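Local coordinates for protein Steely1 (Dictyostelium discoideum, PDB 2H84) that forms the C-terminal type III polyketide synthase domain of a probable hybrid type I/III polyketide synthase, which produces acylpyrones in vitro, at residues Gly25-Gln30 and Thr62-Arg67; Gln100-Arg105 and Asp208-Tyr213; Ile233-Pro238 and Glu270-Thr275; Thr319-Asp324 and Asp342-Ser347. One frame throughout, in Å; residues are numbered along the deposited sequence.

Contact 1 of 4, residues Gly25-Gln30 and Thr62-Arg67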
loop_
_atom_site.group_PDB
_atom_site.type_symbol
_atom_site.label_atom_id
_atom_site.label_comp_id
_atom_site.label_asym_id
_atom_site.label_seq_id
_atom_site.Cartn_x
_atom_site.Cartn_y
_atom_site.Cartn_z
ATOM N N GLY A 25 18.256 -16.926 7.710
ATOM C CA GLY A 25 19.510 -17.555 8.087
ATOM C C GLY A 25 20.249 -17.002 9.289
ATOM O O GLY A 25 19.655 -16.392 10.187
ATOM N N GLU A 26 21.561 -17.235 9.293
ATOM C CA GLU A 26 22.451 -16.787 10.363
ATOM C C GLU A 26 23.104 -15.440 10.045
ATOM O O GLU A 26 23.086 -14.979 8.906
ATOM C CB GLU A 26 23.546 -17.828 10.598
ATOM C CG GLU A 26 23.057 -19.159 11.115
ATOM C CD GLU A 26 22.503 -19.051 12.512
ATOM O OE1 GLU A 26 21.406 -18.477 12.679
ATOM O OE2 GLU A 26 23.171 -19.527 13.450
ATOM N N PRO A 27 23.692 -14.790 11.058
ATOM C CA PRO A 27 24.340 -13.497 10.836
ATOM C C PRO A 27 25.547 -13.675 9.940
ATOM O O PRO A 27 26.450 -14.447 10.264
ATOM C CB PRO A 27 24.746 -13.065 12.242
ATOM C CG PRO A 27 23.737 -13.729 13.110
ATOM C CD PRO A 27 23.633 -15.101 12.494
ATOM N N ILE A 28 25.563 -12.973 8.812
ATOM C CA ILE A 28 26.691 -13.055 7.891
ATOM C C ILE A 28 27.686 -11.954 8.263
ATOM O O ILE A 28 27.298 -10.806 8.500
ATOM C CB ILE A 28 26.236 -12.871 6.419
ATOM C CG1 ILE A 28 25.196 -13.942 6.061
ATOM C CG2 ILE A 28 27.443 -12.956 5.490
ATOM C CD1 ILE A 28 24.633 -13.831 4.657
ATOM N N SER A 29 28.964 -12.318 8.330
ATOM C CA SER A 29 30.024 -11.377 8.677
ATOM C C SER A 29 30.132 -10.257 7.661
ATOM O O SER A 29 30.132 -10.512 6.458
ATOM C CB SER A 29 31.358 -12.108 8.746
ATOM O OG SER A 29 32.397 -11.192 9.004
ATOM N N GLN A 30 30.222 -9.018 8.139
ATOM C CA GLN A 30 30.343 -7.869 7.245
ATOM C C GLN A 30 31.703 -7.898 6.581
ATOM O O GLN A 30 31.867 -7.400 5.470
ATOM C CB GLN A 30 30.176 -6.559 8.016
ATOM C CG GLN A 30 28.893 -5.806 7.670
ATOM C CD GLN A 30 28.924 -5.169 6.286
ATOM O OE1 GLN A 30 29.286 -4.001 6.133
ATOM N NE2 GLN A 30 28.553 -5.939 5.272
ATOM N N THR A 62 27.377 -7.281 11.205
ATOM C CA THR A 62 26.695 -8.404 10.559
ATOM C C THR A 62 25.384 -8.000 9.889
ATOM O O THR A 62 24.798 -6.959 10.198
ATOM C CB THR A 62 26.354 -9.532 11.566
ATOM O OG1 THR A 62 25.652 -8.977 12.687
ATOM C CG2 THR A 62 27.605 -10.230 12.044
ATOM N N ARG A 63 24.937 -8.852 8.970
ATOM C CA ARG A 63 23.693 -8.665 8.236
ATOM C C ARG A 63 23.124 -10.036 7.894
ATOM O O ARG A 63 23.871 -11.009 7.753
ATOM C CB ARG A 63 23.928 -7.887 6.937
ATOM C CG ARG A 63 24.002 -6.384 7.097
ATOM C CD ARG A 63 24.061 -5.705 5.743
ATOM N NE ARG A 63 25.310 -5.988 5.038
ATOM C CZ ARG A 63 25.463 -5.898 3.719
ATOM N NH1 ARG A 63 24.446 -5.535 2.951
ATOM N NH2 ARG A 63 26.632 -6.163 3.165
ATOM N N HIS A 64 21.800 -10.114 7.782
ATOM C CA HIS A 64 21.127 -11.357 7.414
ATOM C C HIS A 64 20.648 -11.165 5.976
ATOM O O HIS A 64 19.983 -10.178 5.656
ATOM C CB HIS A 64 19.960 -11.618 8.359
ATOM C CG HIS A 64 20.387 -11.897 9.764
ATOM N ND1 HIS A 64 20.529 -13.177 10.259
ATOM C CD2 HIS A 64 20.747 -11.064 10.768
ATOM C CE1 HIS A 64 20.958 -13.119 11.506
ATOM N NE2 HIS A 64 21.100 -11.848 11.839
ATOM N N LEU A 65 20.991 -12.103 5.105
ATOM C CA LEU A 65 20.627 -11.961 3.705
ATOM C C LEU A 65 20.045 -13.211 3.077
ATOM O O LEU A 65 20.597 -14.294 3.229
ATOM C CB LEU A 65 21.863 -11.549 2.901
ATOM C CG LEU A 65 22.748 -10.434 3.451
ATOM C CD1 LEU A 65 24.031 -10.397 2.663
ATOM C CD2 LEU A 65 22.033 -9.113 3.379
ATOM N N VAL A 66 18.934 -13.051 2.360
ATOM C CA VAL A 66 18.309 -14.170 1.680
ATOM C C VAL A 66 19.327 -14.603 0.630
ATOM O O VAL A 66 19.428 -15.784 0.308
ATOM C CB VAL A 66 16.982 -13.744 1.005
ATOM C CG1 VAL A 66 16.470 -14.844 0.084
ATOM C CG2 VAL A 66 15.944 -13.444 2.063
ATOM N N ARG A 67 20.086 -13.643 0.101
ATOM C CA ARG A 67 21.119 -13.954 -0.882
ATOM C C ARG A 67 22.483 -13.706 -0.256
ATOM O O ARG A 67 22.926 -12.572 -0.142
ATOM C CB ARG A 67 20.981 -13.097 -2.142
ATOM C CG ARG A 67 22.067 -13.379 -3.186
ATOM C CD ARG A 67 21.761 -12.723 -4.520
ATOM N NE ARG A 67 22.848 -12.911 -5.476
ATOM C CZ ARG A 67 22.657 -13.228 -6.754
ATOM N NH1 ARG A 67 21.427 -13.392 -7.211
ATOM N NH2 ARG A 67 23.679 -13.390 -7.582
HETATM O O HOH W 1 21.973 -15.021 6.470
#
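I28 and R63 form an antiparallel hydrogen-bonded pair. I28 N donates to R63 O at 2.8 Å, and R63 N returns a bond to I28 O at 3.1 Å. S29 and T62 follow as a non-hydrogen-bonded pair. The I28 side chain lies on the same face of the ribbon as that of R63. Its CB lies 3.3 Å from R63 O. CG1, anti to the carbonyl carbon (chi1 -58°), stays near the same oxygen. CD1 ends against L65, 4.0 Å from L65 CB, and the two side chains cross at about a right angle. P27 and H64 lie side by side. P27 CA sits over the imidazole face, 3.8 Å from its centroid, while P27 CG lies 3.3 Å from H64 CE1. At the ring edge, H64 ND1 makes a weak hydrogen bond to G25 O. An alanine at H64 would probably leave P27 without its flat partner and G25 O without that bond. A water donates to E26 O at 2.7 Å and weakly accepts from L65 N. R63 NH1 bonds to F206 O and NH2 to S203 O. The result is a small two-stranded antiparallel ribbon, separate from the main sheet of the thiolase fold.

Contact 2 of 4, residues Gln100-Arg105 and Asp208-Tyr213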
loop_
_atom_site.group_PDB
_atom_site.type_symbol
_atom_site.label_atom_id
_atom_site.label_comp_id
_atom_site.label_asym_id
_atom_site.label_seq_id
_atom_site.Cartn_x
_atom_site.Cartn_y
_atom_site.Cartn_z
ATOM N N GLN A 100 5.362 -14.750 8.338
ATOM C CA GLN A 100 4.600 -15.663 9.161
ATOM C C GLN A 100 5.354 -15.851 10.473
ATOM O O GLN A 100 4.785 -15.872 11.557
ATOM C CB GLN A 100 4.427 -17.009 8.440
ATOM C CG GLN A 100 3.411 -17.940 9.142
ATOM C CD GLN A 100 3.337 -19.315 8.516
ATOM O OE1 GLN A 100 2.625 -20.201 9.012
ATOM N NE2 GLN A 100 4.064 -19.489 7.426
ATOM N N GLN A 101 6.663 -15.987 10.343
ATOM C CA GLN A 101 7.556 -16.189 11.462
ATOM C C GLN A 101 7.467 -15.010 12.431
ATOM O O GLN A 101 7.273 -15.172 13.630
ATOM C CB GLN A 101 8.985 -16.381 10.944
ATOM C CG GLN A 101 9.842 -17.056 11.998
ATOM C CD GLN A 101 11.156 -17.475 11.470
ATOM O OE1 GLN A 101 12.246 -16.985 11.883
ATOM N NE2 GLN A 101 11.083 -18.411 10.573
ATOM N N ALA A 102 7.586 -13.810 11.891
ATOM C CA ALA A 102 7.519 -12.609 12.706
ATOM C C ALA A 102 6.153 -12.524 13.387
ATOM O O ALA A 102 6.064 -12.423 14.615
ATOM C CB ALA A 102 7.778 -11.366 11.839
ATOM N N CYS A 103 5.093 -12.583 12.583
ATOM C CA CYS A 103 3.717 -12.516 13.087
ATOM C C CYS A 103 3.471 -13.521 14.202
ATOM O O CYS A 103 2.894 -13.192 15.233
ATOM C CB CYS A 103 2.721 -12.786 11.966
ATOM S SG CYS A 103 2.458 -11.416 10.886
ATOM N N LEU A 104 3.909 -14.752 13.980
ATOM C CA LEU A 104 3.748 -15.804 14.960
ATOM C C LEU A 104 4.387 -15.334 16.263
ATOM O O LEU A 104 3.735 -15.278 17.300
ATOM C CB LEU A 104 4.418 -17.077 14.438
ATOM C CG LEU A 104 3.571 -18.345 14.362
ATOM C CD1 LEU A 104 2.105 -18.001 14.148
ATOM C CD2 LEU A 104 4.101 -19.234 13.249
ATOM N N ARG A 105 5.657 -14.957 16.196
ATOM C CA ARG A 105 6.382 -14.490 17.368
ATOM C C ARG A 105 5.780 -13.262 18.023
ATOM O O ARG A 105 5.811 -13.128 19.247
ATOM C CB ARG A 105 7.823 -14.193 16.993
ATOM C CG ARG A 105 8.644 -15.435 16.798
ATOM C CD ARG A 105 9.820 -15.154 15.921
ATOM N NE ARG A 105 10.918 -16.043 16.249
ATOM C CZ ARG A 105 11.832 -16.434 15.371
ATOM N NH1 ARG A 105 11.763 -16.018 14.118
ATOM N NH2 ARG A 105 12.830 -17.218 15.748
ATOM N N ASP A 208 18.008 -7.963 4.875
ATOM C CA ASP A 208 16.620 -8.429 4.837
ATOM C C ASP A 208 16.088 -8.811 6.206
ATOM O O ASP A 208 16.832 -9.283 7.064
ATOM C CB ASP A 208 16.491 -9.640 3.918
ATOM C CG ASP A 208 17.336 -9.518 2.687
ATOM O OD1 ASP A 208 17.331 -8.431 2.074
ATOM O OD2 ASP A 208 17.993 -10.514 2.341
ATOM N N GLY A 209 14.789 -8.624 6.403
ATOM C CA GLY A 209 14.200 -8.961 7.682
ATOM C C GLY A 209 12.709 -8.702 7.727
ATOM O O GLY A 209 12.135 -8.101 6.809
ATOM N N SER A 210 12.081 -9.157 8.807
ATOM C CA SER A 210 10.651 -9.000 8.998
ATOM C C SER A 210 10.386 -8.760 10.467
ATOM O O SER A 210 10.949 -9.437 11.323
ATOM C CB SER A 210 9.921 -10.273 8.561
ATOM O OG SER A 210 8.511 -10.129 8.664
ATOM N N ALA A 211 9.516 -7.799 10.752
ATOM C CA ALA A 211 9.160 -7.459 12.124
ATOM C C ALA A 211 7.660 -7.245 12.219
ATOM O O ALA A 211 7.069 -6.598 11.358
ATOM C CB ALA A 211 9.884 -6.196 12.544
ATOM N N ALA A 212 7.038 -7.795 13.255
ATOM C CA ALA A 212 5.601 -7.622 13.432
ATOM C C ALA A 212 5.274 -7.162 14.850
ATOM O O ALA A 212 6.049 -7.393 15.782
ATOM C CB ALA A 212 4.873 -8.922 13.117
ATOM N N TYR A 213 4.135 -6.496 15.011
ATOM C CA TYR A 213 3.719 -6.041 16.329
ATOM C C TYR A 213 2.190 -5.958 16.447
ATOM O O TYR A 213 1.492 -5.802 15.450
ATOM C CB TYR A 213 4.381 -4.688 16.644
ATOM C CG TYR A 213 4.014 -3.572 15.698
ATOM C CD1 TYR A 213 2.892 -2.775 15.932
ATOM C CD2 TYR A 213 4.768 -3.327 14.549
ATOM C CE1 TYR A 213 2.525 -1.761 15.045
ATOM C CE2 TYR A 213 4.408 -2.317 13.656
ATOM C CZ TYR A 213 3.284 -1.539 13.911
ATOM O OH TYR A 213 2.919 -0.548 13.030
#
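S210 and A212 turn their side chains toward A102 and C103 of helix 84-110. The strand segment starts at D208, which does not reach the helix. Its carboxylate bonds to V66 N and S188 OG instead. G209 continues the strand without touching the helix.

S210 makes the first contact. Its OG is anti to the backbone N (chi1 -177°) and lies 3.5 Å from A102 CB. That methyl also approaches S210 O, at 3.7 Å. A102 therefore rests on both the side chain and the backbone of S210.

A211 points the other way, and its methyl packs on A335, I338 and F339 of helix 335-345. A212 turns back to helix 84-110. Its CB lies 3.7 Å from C103 N and 4.0 Å from A102 CB, so the methyl meets the helix backbone as well as a side chain. C103 CB leads away from the strand, but its SG still comes within 4.1 Å of A212 CB. Y213 points away again, and its OH bonds to S163 OG.

The small residues allow close packing: the helix and strand axes approach to 6.7 Å, with N-to-C directions 30° apart. No hydrogen bond crosses the contact, and all the touching residues are buried.

The strand runs antiparallel to both sheet neighbours, 178-185 and 15-22. Helix 84-110 packs on one face of it and helix 335-345 on the other, as in the alpha-beta-alpha-beta-alpha layering of the thiolase fold. C103 also touches V182 of strand 178-185 and L137 and L141 of helix 133-141.

Contact 3 of 4, residues Ile233-Pro238 and Glu270-Thr275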
loop_
_atom_site.group_PDB
_atom_site.type_symbol
_atom_site.label_atom_id
_atom_site.label_comp_id
_atom_site.label_asym_id
_atom_site.label_seq_id
_atom_site.Cartn_x
_atom_site.Cartn_y
_atom_site.Cartn_z
ATOM N N ILE A 233 3.866 11.947 13.960
ATOM C CA ILE A 233 3.666 12.856 12.829
ATOM C C ILE A 233 4.522 12.477 11.631
ATOM O O ILE A 233 5.274 11.504 11.682
ATOM C CB ILE A 233 4.063 14.306 13.203
ATOM C CG1 ILE A 233 5.517 14.316 13.702
ATOM C CG2 ILE A 233 3.126 14.864 14.272
ATOM C CD1 ILE A 233 6.096 15.685 13.936
ATOM N N ASN A 234 4.391 13.248 10.552
ATOM C CA ASN A 234 5.202 13.036 9.356
ATOM C C ASN A 234 5.366 14.346 8.610
ATOM O O ASN A 234 4.524 15.239 8.702
ATOM C CB ASN A 234 4.625 11.939 8.429
ATOM C CG ASN A 234 3.333 12.341 7.729
ATOM O OD1 ASN A 234 2.804 11.579 6.928
ATOM N ND2 ASN A 234 2.823 13.528 8.028
ATOM N N ARG A 235 6.467 14.473 7.883
ATOM C CA ARG A 235 6.737 15.701 7.146
ATOM C C ARG A 235 7.177 15.376 5.728
ATOM O O ARG A 235 7.826 14.354 5.490
ATOM C CB ARG A 235 7.848 16.501 7.849
ATOM C CG ARG A 235 8.145 17.883 7.255
ATOM C CD ARG A 235 7.644 18.987 8.171
ATOM N NE ARG A 235 8.490 19.151 9.347
ATOM C CZ ARG A 235 8.106 19.747 10.471
ATOM N NH1 ARG A 235 6.880 20.236 10.594
ATOM N NH2 ARG A 235 8.964 19.878 11.470
ATOM N N SER A 236 6.822 16.246 4.789
ATOM C CA SER A 236 7.222 16.057 3.405
ATOM C C SER A 236 8.080 17.249 2.997
ATOM O O SER A 236 7.858 18.370 3.466
ATOM C CB SER A 236 6.003 15.961 2.494
ATOM O OG SER A 236 5.345 17.204 2.391
ATOM N N PHE A 237 9.072 17.006 2.145
ATOM C CA PHE A 237 9.945 18.080 1.685
ATOM C C PHE A 237 9.909 18.236 0.161
ATOM O O PHE A 237 10.290 17.334 -0.591
ATOM C CB PHE A 237 11.391 17.846 2.142
ATOM C CG PHE A 237 11.547 17.729 3.637
ATOM C CD1 PHE A 237 11.366 16.501 4.273
ATOM C CD2 PHE A 237 11.863 18.852 4.411
ATOM C CE1 PHE A 237 11.478 16.397 5.652
ATOM C CE2 PHE A 237 11.975 18.759 5.784
ATOM C CZ PHE A 237 11.790 17.531 6.409
ATOM N N PRO A 238 9.442 19.395 -0.313
ATOM C CA PRO A 238 9.352 19.677 -1.748
ATOM C C PRO A 238 10.692 19.667 -2.467
ATOM O O PRO A 238 11.739 19.807 -1.845
ATOM C CB PRO A 238 8.702 21.053 -1.786
ATOM C CG PRO A 238 7.849 21.044 -0.575
ATOM C CD PRO A 238 8.753 20.437 0.461
ATOM N N GLU A 270 15.982 18.760 13.514
ATOM C CA GLU A 270 15.627 19.513 14.713
ATOM C C GLU A 270 14.258 20.155 14.652
ATOM O O GLU A 270 13.452 19.976 15.549
ATOM C CB GLU A 270 16.658 20.596 15.007
ATOM C CG GLU A 270 16.413 21.295 16.342
ATOM C CD GLU A 270 17.383 22.425 16.581
ATOM O OE1 GLU A 270 17.975 22.488 17.689
ATOM O OE2 GLU A 270 17.551 23.251 15.653
ATOM N N ALA A 271 14.002 20.921 13.604
ATOM C CA ALA A 271 12.713 21.575 13.461
ATOM C C ALA A 271 11.602 20.542 13.520
ATOM O O ALA A 271 10.536 20.792 14.088
ATOM C CB ALA A 271 12.650 22.315 12.156
ATOM N N PHE A 272 11.860 19.382 12.920
ATOM C CA PHE A 272 10.898 18.287 12.898
ATOM C C PHE A 272 10.667 17.727 14.303
ATOM O O PHE A 272 9.519 17.599 14.733
ATOM C CB PHE A 272 11.387 17.179 11.960
ATOM C CG PHE A 272 10.426 16.034 11.833
ATOM C CD1 PHE A 272 10.687 14.823 12.455
ATOM C CD2 PHE A 272 9.271 16.161 11.066
ATOM C CE1 PHE A 272 9.802 13.761 12.334
ATOM C CE2 PHE A 272 8.379 15.105 10.941
ATOM C CZ PHE A 272 8.649 13.901 11.565
ATOM N N VAL A 273 11.750 17.405 15.013
ATOM C CA VAL A 273 11.647 16.874 16.370
ATOM C C VAL A 273 10.950 17.880 17.269
ATOM O O VAL A 273 10.377 17.510 18.293
ATOM C CB VAL A 273 13.021 16.586 16.986
ATOM C CG1 VAL A 273 12.832 15.948 18.345
ATOM C CG2 VAL A 273 13.835 15.680 16.073
ATOM N N ASP A 274 11.010 19.153 16.886
ATOM C CA ASP A 274 10.359 20.207 17.648
ATOM C C ASP A 274 8.858 20.143 17.438
ATOM O O ASP A 274 8.091 20.301 18.383
ATOM C CB ASP A 274 10.873 21.590 17.238
ATOM C CG ASP A 274 12.153 21.970 17.953
ATOM O OD1 ASP A 274 12.543 21.252 18.897
ATOM O OD2 ASP A 274 12.766 22.988 17.584
ATOM N N THR A 275 8.435 19.903 16.203
ATOM C CA THR A 275 7.013 19.818 15.924
ATOM C C THR A 275 6.410 18.626 16.653
ATOM O O THR A 275 5.272 18.693 17.103
ATOM C CB THR A 275 6.743 19.681 14.426
ATOM O OG1 THR A 275 7.256 20.832 13.746
ATOM C CG2 THR A 275 5.254 19.567 14.163
#
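R235 reaches across to T275 with the end of its guanidinium. NH1 donates to T275 OG1 at 3.2 Å, with the oxygen close to the guanidinium plane. NH2 also donates to T275 OG1 in the model, but its position is less sure. NH1 has a second partner, a salt bridge to D146 of the second subunit. N234 turns away from the helix, and its OD1 bonds to R149 N of the second subunit.

Strand 227-236 belongs to the large mixed sheet of the thiolase fold, and helix 261-280 packs on it in the C-terminal half. The segment axes approach to 9.4 Å, and the N-to-C directions are 146° apart.

F272 packs between I233 and R235 of the strand. Its CG is anti to the backbone N (chi1 -178°), and from there the ring extends to the strand. R235 slides past it in the opposite direction, with the guanidinium and ring planes 80° apart. R235 NE lies in the ring plane, 3.5 Å from F272 CD2. I233 meets the ring tip to tip. Its CD1 sits over one ring face, 4.2 Å from the centroid, in a CH-pi contact. That CD1 also touches T275 CG2 at 4.0 Å. F365, from neighbouring strand 364-372, meets F272 edge-to-face.

Contact 4 of 4, residues Thr319-Asp324 and Asp342-Ser347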
loop_
_atom_site.group_PDB
_atom_site.type_symbol
_atom_site.label_atom_id
_atom_site.label_comp_id
_atom_site.label_asym_id
_atom_site.label_seq_id
_atom_site.Cartn_x
_atom_site.Cartn_y
_atom_site.Cartn_z
ATOM N N THR A 319 21.036 6.696 22.138
ATOM C CA THR A 319 20.900 6.035 20.840
ATOM C C THR A 319 21.663 4.720 20.804
ATOM O O THR A 319 21.937 4.164 19.738
ATOM C CB THR A 319 21.418 6.936 19.671
ATOM O OG1 THR A 319 22.776 7.292 19.924
ATOM C CG2 THR A 319 20.610 8.205 19.537
ATOM N N LYS A 320 21.988 4.213 21.981
ATOM C CA LYS A 320 22.719 2.967 22.082
ATOM C C LYS A 320 21.928 1.805 21.484
ATOM O O LYS A 320 22.465 1.017 20.707
ATOM C CB LYS A 320 23.050 2.674 23.545
ATOM C CG LYS A 320 24.382 1.969 23.717
ATOM C CD LYS A 320 24.191 0.517 24.099
ATOM C CE LYS A 320 25.497 -0.244 24.013
ATOM N NZ LYS A 320 25.320 -1.657 24.419
ATOM N N ASN A 321 20.648 1.711 21.840
ATOM C CA ASN A 321 19.791 0.634 21.349
ATOM C C ASN A 321 19.701 0.554 19.830
ATOM O O ASN A 321 19.758 -0.532 19.254
ATOM C CB ASN A 321 18.386 0.752 21.951
ATOM C CG ASN A 321 18.339 0.296 23.399
ATOM O OD1 ASN A 321 18.811 -0.792 23.724
ATOM N ND2 ASN A 321 17.766 1.119 24.270
ATOM N N THR A 322 19.556 1.696 19.175
ATOM C CA THR A 322 19.470 1.707 17.724
ATOM C C THR A 322 20.818 1.347 17.085
ATOM O O THR A 322 20.860 0.753 16.005
ATOM C CB THR A 322 19.031 3.082 17.196
ATOM O OG1 THR A 322 19.900 4.092 17.702
ATOM C CG2 THR A 322 17.662 3.422 17.684
ATOM N N TRP A 323 21.926 1.699 17.736
ATOM C CA TRP A 323 23.235 1.363 17.175
ATOM C C TRP A 323 23.513 -0.123 17.343
ATOM O O TRP A 323 24.326 -0.676 16.617
ATOM C CB TRP A 323 24.351 2.176 17.836
ATOM C CG TRP A 323 24.560 3.550 17.272
ATOM C CD1 TRP A 323 24.060 4.729 17.763
ATOM C CD2 TRP A 323 25.275 3.891 16.076
ATOM N NE1 TRP A 323 24.411 5.777 16.942
ATOM C CE2 TRP A 323 25.152 5.288 15.896
ATOM C CE3 TRP A 323 25.997 3.148 15.134
ATOM C CZ2 TRP A 323 25.731 5.953 14.809
ATOM C CZ3 TRP A 323 26.572 3.814 14.056
ATOM C CH2 TRP A 323 26.431 5.197 13.899
ATOM N N ASP A 324 22.870 -0.766 18.314
ATOM C CA ASP A 324 23.070 -2.198 18.500
ATOM C C ASP A 324 22.413 -2.864 17.297
ATOM O O ASP A 324 23.004 -3.736 16.655
ATOM C CB ASP A 324 22.396 -2.690 19.782
ATOM C CG ASP A 324 23.080 -2.190 21.041
ATOM O OD1 ASP A 324 24.324 -2.045 21.039
ATOM O OD2 ASP A 324 22.365 -1.963 22.042
ATOM N N ASP A 342 11.935 -3.486 19.441
ATOM C CA ASP A 342 11.949 -4.791 20.092
ATOM C C ASP A 342 13.116 -4.900 21.071
ATOM O O ASP A 342 12.918 -5.056 22.274
ATOM C CB ASP A 342 12.044 -5.905 19.036
ATOM C CG ASP A 342 12.606 -7.221 19.594
ATOM O OD1 ASP A 342 11.975 -7.835 20.488
ATOM O OD2 ASP A 342 13.690 -7.637 19.128
ATOM N N HIS A 343 14.328 -4.804 20.548
ATOM C CA HIS A 343 15.519 -4.906 21.370
ATOM C C HIS A 343 15.600 -3.843 22.464
ATOM O O HIS A 343 16.257 -4.059 23.474
ATOM C CB HIS A 343 16.749 -4.867 20.456
ATOM C CG HIS A 343 18.044 -4.611 21.163
ATOM N ND1 HIS A 343 18.505 -3.341 21.433
ATOM C CD2 HIS A 343 18.990 -5.464 21.625
ATOM C CE1 HIS A 343 19.684 -3.420 22.030
ATOM N NE2 HIS A 343 19.999 -4.695 22.157
ATOM N N ALA A 344 14.911 -2.718 22.283
ATOM C CA ALA A 344 14.934 -1.635 23.261
ATOM C C ALA A 344 14.106 -1.935 24.511
ATOM O O ALA A 344 14.499 -1.569 25.626
ATOM C CB ALA A 344 14.456 -0.344 22.610
ATOM N N ARG A 345 12.965 -2.599 24.330
ATOM C CA ARG A 345 12.111 -2.933 25.465
ATOM C C ARG A 345 12.722 -4.073 26.273
ATOM O O ARG A 345 12.222 -4.433 27.342
ATOM C CB ARG A 345 10.687 -3.293 25.005
ATOM C CG ARG A 345 10.567 -4.378 23.938
ATOM C CD ARG A 345 10.846 -5.785 24.458
ATOM N NE ARG A 345 10.769 -6.759 23.374
ATOM C CZ ARG A 345 9.665 -7.406 23.011
ATOM N NH1 ARG A 345 8.520 -7.204 23.656
ATOM N NH2 ARG A 345 9.701 -8.238 21.977
ATOM N N LYS A 346 13.805 -4.639 25.756
ATOM C CA LYS A 346 14.493 -5.704 26.451
ATOM C C LYS A 346 15.445 -5.062 27.459
ATOM O O LYS A 346 15.865 -5.694 28.421
ATOM C CB LYS A 346 15.243 -6.597 25.454
ATOM C CG LYS A 346 14.295 -7.357 24.525
ATOM C CD LYS A 346 14.925 -8.594 23.883
ATOM C CE LYS A 346 15.925 -8.237 22.798
ATOM N NZ LYS A 346 16.486 -9.439 22.119
ATOM N N SER A 347 15.760 -3.790 27.248
ATOM C CA SER A 347 16.642 -3.066 28.153
ATOM C C SER A 347 15.931 -2.825 29.473
ATOM O O SER A 347 14.706 -2.756 29.526
ATOM C CB SER A 347 17.034 -1.720 27.552
ATOM O OG SER A 347 17.682 -0.890 28.503
#
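N321 and A344 are the nearest backbone pair, with their CA atoms 5.7 Å apart. The contact is helix-to-helix packing between consecutive helices, 320-329 and 335-345, in the C-terminal half of the thiolase fold. No hydrogen bond joins the two segments.

N321 carries much of the contact. Its CG is anti to the carbonyl carbon (chi1 -76°) and lies 3.9 Å from A344 CA. The two branches of the amide then part. OD1 turns to the imidazole, 3.2 Å from H343 CE1, while ND2 lies 4.0 Å from A344 CB. The amide and ring planes stand 75° apart. N321 ND2 also bonds to E294 OE1, in the strand 294-297. An alanine at N321 would probably leave E294 without this partner and open a gap beside A344 and H343.

D324 comes to the same ring from the next turn of the helix. The two side chains cross at about a right angle. D324 OD2 lies at the ring edge, 3.1 Å from H343 CE1, and D324 CB is 3.6 Å from that carbon. The other carboxylate oxygen, D324 OD1, forms a salt bridge with K320 NZ. S347, further along the second segment, also comes near the amide: N321 OD1 lies 4.3 Å from S347 CB.

How the contacts relate
From the N terminus, contact 1 closes a loop of 31 residues that is mostly helical. Contact 2 then closes a much longer one of 102 residues, which includes the predicted active-site C157. Contact 3 closes another 31-residue loop and joins strand 227-236 to helix 261-280. Contact 4 closes a short one of 17 and joins helices 320-329 and 335-345. All four lie in series; none nests in or crosses another. Contacts 1 and 2 touch directly: D208 bonds through its N to H64 O and through OD2 to V66 N. Contacts 2 and 3 both reach the large mixed sheet. Contacts 1 and 2 lie in the N-terminal chalcone/stilbene synthase domain, contacts 3 and 4 in the C-terminal one.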